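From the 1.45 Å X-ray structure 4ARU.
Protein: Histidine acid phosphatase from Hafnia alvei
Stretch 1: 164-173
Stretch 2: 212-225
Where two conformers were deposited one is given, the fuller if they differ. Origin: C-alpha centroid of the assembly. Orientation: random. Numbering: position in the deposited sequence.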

ATOM      1  N   SER A 164      15.777 -17.377  -1.412  1.00  9.19           N
ATOM      2  CA  SER A 164      15.416 -16.095  -1.982  0.50  8.35           C
ATOM      3  C   SER A 164      16.618 -15.152  -2.032  1.00  8.22           C
ATOM      4  O   SER A 164      16.847 -14.447  -3.032  1.00  7.71           O
ATOM      5  CB  SER A 164      14.279 -15.476  -1.183  0.50  7.96           C
ATOM      6  OG  SER A 164      13.087 -16.229  -1.333  0.50  8.01           O
ATOM      7  N   LEU A 165      17.417 -15.169  -0.961  1.00  8.04           N
ATOM      8  CA  LEU A 165      18.619 -14.322  -0.949  1.00  8.15           C
ATOM      9  C   LEU A 165      19.633 -14.810  -1.981  1.00  8.49           C
ATOM     10  O   LEU A 165      20.304 -14.028  -2.679  1.00  8.59           O
ATOM     11  CB  LEU A 165      19.221 -14.257   0.449  1.00  8.25           C
ATOM     12  CG  LEU A 165      18.436 -13.487   1.502  1.00  7.85           C
ATOM     13  CD1 LEU A 165      19.048 -13.544   2.897  1.00  8.34           C
ATOM     14  CD2 LEU A 165      18.310 -12.035   1.066  1.00  7.58           C
ATOM     15  N   ALA A 166      19.733 -16.122  -2.149  1.00  8.84           N
ATOM     16  CA  ALA A 166      20.627 -16.681  -3.169  1.00  9.35           C
ATOM     17  C   ALA A 166      20.161 -16.315  -4.571  1.00  9.35           C
ATOM     18  O   ALA A 166      20.964 -15.991  -5.419  1.00  9.65           O
ATOM     19  CB  ALA A 166      20.752 -18.184  -3.028  1.00 10.24           C
ATOM     20  N   LEU A 167      18.842 -16.313  -4.767  1.00  9.11           N
ATOM     21  CA  LEU A 167      18.310 -15.886  -6.069  1.00  9.07           C
ATOM     22  C   LEU A 167      18.598 -14.414  -6.320  1.00  8.56           C
ATOM     23  O   LEU A 167      19.009 -14.029  -7.405  1.00  9.16           O
ATOM     24  CB  LEU A 167      16.815 -16.148  -6.168  1.00  8.89           C
ATOM     25  CG  LEU A 167      16.095 -15.664  -7.428  1.00  8.99           C
ATOM     26  CD1 LEU A 167      16.643 -16.361  -8.652  1.00  9.63           C
ATOM     27  CD2 LEU A 167      14.606 -15.899  -7.276  1.00  8.84           C
ATOM     28  N   MET A 168      18.408 -13.593  -5.306  1.00  8.29           N
ATOM     29  CA  MET A 168      18.704 -12.156  -5.459  1.00  8.06           C
ATOM     30  C   MET A 168      20.187 -12.003  -5.853  1.00  8.40           C
ATOM     31  O   MET A 168      20.537 -11.212  -6.735  1.00  8.11           O
ATOM     32  CB  MET A 168      18.420 -11.372  -4.178  1.00  8.01           C
ATOM     33  CG  MET A 168      18.724  -9.883  -4.279  1.00  8.20           C
ATOM     34  SD  MET A 168      17.891  -8.982  -5.628  1.00  8.60           S
ATOM     35  CE  MET A 168      16.268  -8.761  -4.976  1.00  7.84           C
ATOM     36  N   SER A 169      21.062 -12.695  -5.148  1.00  8.73           N
ATOM     37  CA  SER A 169      22.493 -12.670  -5.500  1.00  9.38           C
ATOM     38  C   SER A 169      22.772 -12.987  -6.956  1.00 10.04           C
ATOM     39  O   SER A 169      23.509 -12.263  -7.612  1.00 10.17           O
ATOM     40  CB  SER A 169      23.263 -13.606  -4.559  1.00  9.89           C
ATOM     41  OG  SER A 169      24.657 -13.570  -4.808  1.00 10.70           O
ATOM     42  N   SER A 170      22.101 -14.022  -7.477  1.00 10.22           N
ATOM     43  CA  SER A 170      22.321 -14.445  -8.847  0.50 11.13           C
ATOM     44  C   SER A 170      21.763 -13.418  -9.842  1.00 10.64           C
ATOM     45  O   SER A 170      22.406 -13.161 -10.853  1.00 11.33           O
ATOM     46  CB  SER A 170      21.756 -15.871  -9.074  0.50 11.94           C
ATOM     47  OG  SER A 170      20.351 -15.904  -9.054  0.50 12.30           O
ATOM     48  N   VAL A 171      20.608 -12.845  -9.550  1.00  9.87           N
ATOM     49  CA  VAL A 171      20.004 -11.816 -10.412  1.00  9.76           C
ATOM     50  C   VAL A 171      20.907 -10.576 -10.498  1.00 10.08           C
ATOM     51  O   VAL A 171      21.075 -10.001 -11.576  1.00 10.49           O
ATOM     52  CB  VAL A 171      18.609 -11.433  -9.872  1.00  9.38           C
ATOM     53  CG1 VAL A 171      18.090 -10.139 -10.497  1.00  9.38           C
ATOM     54  CG2 VAL A 171      17.639 -12.593 -10.056  1.00  9.42           C
ATOM     55  N   LEU A 172      21.498 -10.196  -9.371  1.00  9.85           N
ATOM     56  CA  LEU A 172      22.446  -9.098  -9.324  1.00 10.36           C
ATOM     57  C   LEU A 172      23.798  -9.431  -9.909  1.00 11.43           C
ATOM     58  O   LEU A 172      24.548  -8.516 -10.246  1.00 11.55           O
ATOM     59  CB  LEU A 172      22.684  -8.681  -7.843  1.00 10.05           C
ATOM     60  CG  LEU A 172      21.461  -8.112  -7.151  1.00  9.50           C
ATOM     61  CD1 LEU A 172      21.817  -7.995  -5.695  1.00  9.55           C
ATOM     62  CD2 LEU A 172      21.049  -6.763  -7.731  1.00  9.61           C
ATOM     63  N   ASP A 173      24.170 -10.715 -10.027  1.00 12.14           N
ATOM     64  CA  ASP A 173      25.595 -11.075 -10.193  1.00 13.76           C
ATOM     65  C   ASP A 173      26.450 -10.473  -9.103  1.00 13.11           C
ATOM     66  O   ASP A 173      27.567  -9.995  -9.318  1.00 12.84           O
ATOM     67  CB  ASP A 173      26.098 -10.719 -11.598  1.00 15.94           C
ATOM     68  CG  ASP A 173      25.467 -11.605 -12.664  1.00 18.93           C
ATOM     69  OD1 ASP A 173      25.820 -12.794 -12.655  1.00 22.49           O
ATOM     70  OD2 ASP A 173      24.628 -11.165 -13.505  1.00 22.23           O
TER
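Stretch 2 (212-225) GAVGLASTLAEIFL

Stretch 2 packs on stretch 1 as one helix crossing another through apolar side chains, with no hydrogen bond between them and a methionine knob at its centre. Gly212 occupies the N-cap position, its backbone angles (103/-170) being of the kind that call for glycine, and the helix then runs from Ala213 through Leu225 and on along the chain. Its axis passes 10.7 Å from that of helix 164-172 at 56°, both running broadly the same way. The backbones come near where stretch 2 offers alanine: the CA atoms of Met168 and Ala217 are 6.8 Å apart, those of Leu165 and Ala213 7.3 Å. Small residues here leave room for long ones opposite. Leu165 lays CD2 3.9 Å from Ala213 CB and 4.1 Å from Ala217 CB. Met168 sits among Ala217, Leu220, Ala221 and Phe224; its CE reaches Ala217 O at 3.4 Å and Leu220 CB at 3.9 Å, while its SD lies 3.8 Å from Phe224 CE2, approaching the ring obliquely. Farther along, bulk comes from stretch 2: Phe224, chi1 in m, brings CE2 to 3.6 Å from Val171 CG1, and Leu172 CD2 meets the ring edge 4.1 Å from CZ. Leu172 starts sideways, yet its CD1 still reaches Leu220 CD1 at 4.0 Å.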

ATOM      1  N   GLY A 212      20.538  -4.826   6.308  1.00  9.02           N
ATOM      2  CA  GLY A 212      21.029  -6.129   5.881  1.00  8.89           C
ATOM      3  C   GLY A 212      20.378  -6.680   4.638  1.00  8.66           C
ATOM      4  O   GLY A 212      19.628  -6.001   3.937  1.00  8.34           O
ATOM      5  N   ALA A 213      20.670  -7.943   4.362  1.00  8.67           N
ATOM      6  CA  ALA A 213      20.342  -8.543   3.100  1.00  8.55           C
ATOM      7  C   ALA A 213      18.843  -8.552   2.794  1.00  7.76           C
ATOM      8  O   ALA A 213      18.417  -8.382   1.644  1.00  7.63           O
ATOM      9  CB  ALA A 213      20.907  -9.934   3.071  1.00  9.25           C
ATOM     10  N   VAL A 214      18.025  -8.862   3.807  1.00  7.67           N
ATOM     11  CA  VAL A 214      16.580  -8.949   3.580  1.00  7.52           C
ATOM     12  C   VAL A 214      16.050  -7.554   3.280  1.00  7.40           C
ATOM     13  O   VAL A 214      15.283  -7.344   2.346  1.00  7.48           O
ATOM     14  CB  VAL A 214      15.819  -9.625   4.763  1.00  7.61           C
ATOM     15  CG1 VAL A 214      14.325  -9.519   4.546  1.00  7.52           C
ATOM     16  CG2 VAL A 214      16.264 -11.064   4.936  1.00  8.14           C
ATOM     17  N   GLY A 215      16.426  -6.575   4.101  1.00  7.51           N
ATOM     18  CA  GLY A 215      16.006  -5.178   3.853  1.00  7.65           C
ATOM     19  C   GLY A 215      16.445  -4.657   2.500  1.00  7.62           C
ATOM     20  O   GLY A 215      15.661  -4.038   1.794  1.00  8.00           O
ATOM     21  N   LEU A 216      17.695  -4.904   2.140  1.00  7.90           N
ATOM     22  CA  LEU A 216      18.196  -4.437   0.852  1.00  7.67           C
ATOM     23  C   LEU A 216      17.524  -5.169  -0.298  1.00  7.39           C
ATOM     24  O   LEU A 216      17.032  -4.556  -1.247  1.00  7.61           O
ATOM     25  CB  LEU A 216      19.700  -4.598   0.807  1.00  8.15           C
ATOM     26  CG  LEU A 216      20.365  -4.230  -0.538  1.00  8.29           C
ATOM     27  CD1 LEU A 216      20.137  -2.794  -0.922  1.00  8.31           C
ATOM     28  CD2 LEU A 216      21.835  -4.556  -0.472  1.00  9.04           C
ATOM     29  N   ALA A 217      17.433  -6.481  -0.200  1.00  7.42           N
ATOM     30  CA  ALA A 217      16.762  -7.263  -1.228  1.00  7.55           C
ATOM     31  C   ALA A 217      15.316  -6.873  -1.392  1.00  7.20           C
ATOM     32  O   ALA A 217      14.793  -6.866  -2.519  1.00  7.37           O
ATOM     33  CB  ALA A 217      16.874  -8.745  -0.963  1.00  7.90           C
ATOM     34  N   SER A 218      14.631  -6.507  -0.312  1.00  7.45           N
ATOM     35  CA  SER A 218      13.227  -6.052  -0.367  1.00  7.28           C
ATOM     36  C   SER A 218      13.134  -4.842  -1.308  1.00  7.24           C
ATOM     37  O   SER A 218      12.262  -4.752  -2.182  1.00  7.46           O
ATOM     38  CB  SER A 218      12.682  -5.630   1.004  1.00  7.73           C
ATOM     39  OG  SER A 218      11.464  -4.936   0.877  1.00  8.68           O
ATOM     40  N   THR A 219      14.032  -3.893  -1.128  1.00  7.13           N
ATOM     41  CA  THR A 219      14.029  -2.687  -1.927  1.00  7.46           C
ATOM     42  C   THR A 219      14.327  -3.023  -3.395  1.00  7.00           C
ATOM     43  O   THR A 219      13.625  -2.547  -4.287  1.00  6.66           O
ATOM     44  CB  THR A 219      15.112  -1.746  -1.427  1.00  8.62           C
ATOM     45  OG1 THR A 219      14.797  -1.364  -0.084  1.00  9.92           O
ATOM     46  CG2 THR A 219      15.212  -0.526  -2.269  1.00  9.57           C
ATOM     47  N   LEU A 220      15.324  -3.862  -3.643  1.00  6.98           N
ATOM     48  CA  LEU A 220      15.728  -4.207  -5.001  1.00  7.13           C
ATOM     49  C   LEU A 220      14.603  -4.951  -5.667  1.00  6.61           C
ATOM     50  O   LEU A 220      14.333  -4.719  -6.880  1.00  6.59           O
ATOM     51  CB  LEU A 220      17.016  -4.976  -5.011  1.00  7.63           C
ATOM     52  CG  LEU A 220      18.195  -4.249  -4.321  1.00  8.37           C
ATOM     53  CD1 LEU A 220      19.437  -5.114  -4.398  1.00  9.52           C
ATOM     54  CD2 LEU A 220      18.386  -2.845  -4.885  1.00  9.02           C
ATOM     55  N   ALA A 221      13.986  -5.899  -4.959  1.00  6.26           N
ATOM     56  CA  ALA A 221      12.922  -6.677  -5.566  1.00  6.27           C
ATOM     57  C   ALA A 221      11.754  -5.808  -6.008  1.00  6.13           C
ATOM     58  O   ALA A 221      11.206  -6.018  -7.091  1.00  6.62           O
ATOM     59  CB  ALA A 221      12.409  -7.751  -4.602  1.00  6.19           C
ATOM     60  N   GLU A 222      11.404  -4.836  -5.183  1.00  6.05           N
ATOM     61  CA  GLU A 222      10.362  -3.900  -5.562  1.00  6.46           C
ATOM     62  C   GLU A 222      10.776  -3.046  -6.771  1.00  6.62           C
ATOM     63  O   GLU A 222       9.939  -2.762  -7.665  1.00  6.96           O
ATOM     64  CB  GLU A 222       9.958  -3.048  -4.339  1.00  6.77           C
ATOM     65  CG  GLU A 222       8.961  -1.975  -4.629  1.00  7.85           C
ATOM     66  CD  GLU A 222       7.550  -2.469  -4.890  1.00  8.45           C
ATOM     67  OE1 GLU A 222       7.216  -3.656  -4.560  1.00  8.21           O
ATOM     68  OE2 GLU A 222       6.755  -1.674  -5.440  1.00  9.45           O
ATOM     69  N   ILE A 223      12.040  -2.657  -6.836  1.00  6.36           N
ATOM     70  CA  ILE A 223      12.495  -1.903  -8.007  1.00  6.60           C
ATOM     71  C   ILE A 223      12.334  -2.748  -9.284  1.00  6.72           C
ATOM     72  O   ILE A 223      11.907  -2.240 -10.324  1.00  7.07           O
ATOM     73  CB  ILE A 223      13.930  -1.346  -7.839  1.00  6.77           C
ATOM     74  CG1 ILE A 223      13.871  -0.267  -6.747  1.00  7.10           C
ATOM     75  CG2 ILE A 223      14.497  -0.905  -9.192  1.00  7.41           C
ATOM     76  CD1 ILE A 223      15.226   0.173  -6.267  1.00  7.49           C
ATOM     77  N   PHE A 224      12.679  -4.042  -9.252  1.00  6.46           N
ATOM     78  CA  PHE A 224      12.498  -4.866 -10.427  1.00  6.76           C
ATOM     79  C   PHE A 224      11.022  -4.926 -10.817  1.00  6.72           C
ATOM     80  O   PHE A 224      10.697  -4.844 -11.990  1.00  7.02           O
ATOM     81  CB  PHE A 224      13.019  -6.283 -10.182  1.00  6.87           C
ATOM     82  CG  PHE A 224      14.491  -6.367  -9.855  1.00  7.17           C
ATOM     83  CD1 PHE A 224      15.434  -5.485 -10.355  1.00  7.66           C
ATOM     84  CD2 PHE A 224      14.936  -7.387  -9.056  1.00  7.57           C
ATOM     85  CE1 PHE A 224      16.785  -5.612 -10.045  1.00  8.12           C
ATOM     86  CE2 PHE A 224      16.297  -7.525  -8.739  1.00  7.88           C
ATOM     87  CZ  PHE A 224      17.209  -6.641  -9.223  1.00  8.00           C
ATOM     88  N   LEU A 225      10.141  -5.070  -9.833  1.00  6.58           N
ATOM     89  CA  LEU A 225       8.721  -5.119 -10.130  1.00  7.02           C
ATOM     90  C   LEU A 225       8.280  -3.797 -10.786  1.00  7.00           C
ATOM     91  O   LEU A 225       7.465  -3.780 -11.711  1.00  7.17           O
ATOM     92  CB  LEU A 225       7.948  -5.340  -8.842  1.00  7.69           C
ATOM     93  CG  LEU A 225       6.438  -5.527  -9.083  1.00  8.83           C
ATOM     94  CD1 LEU A 225       5.972  -6.732  -8.326  1.00  9.55           C
ATOM     95  CD2 LEU A 225       5.612  -4.315  -8.758  1.00  9.77           C
TER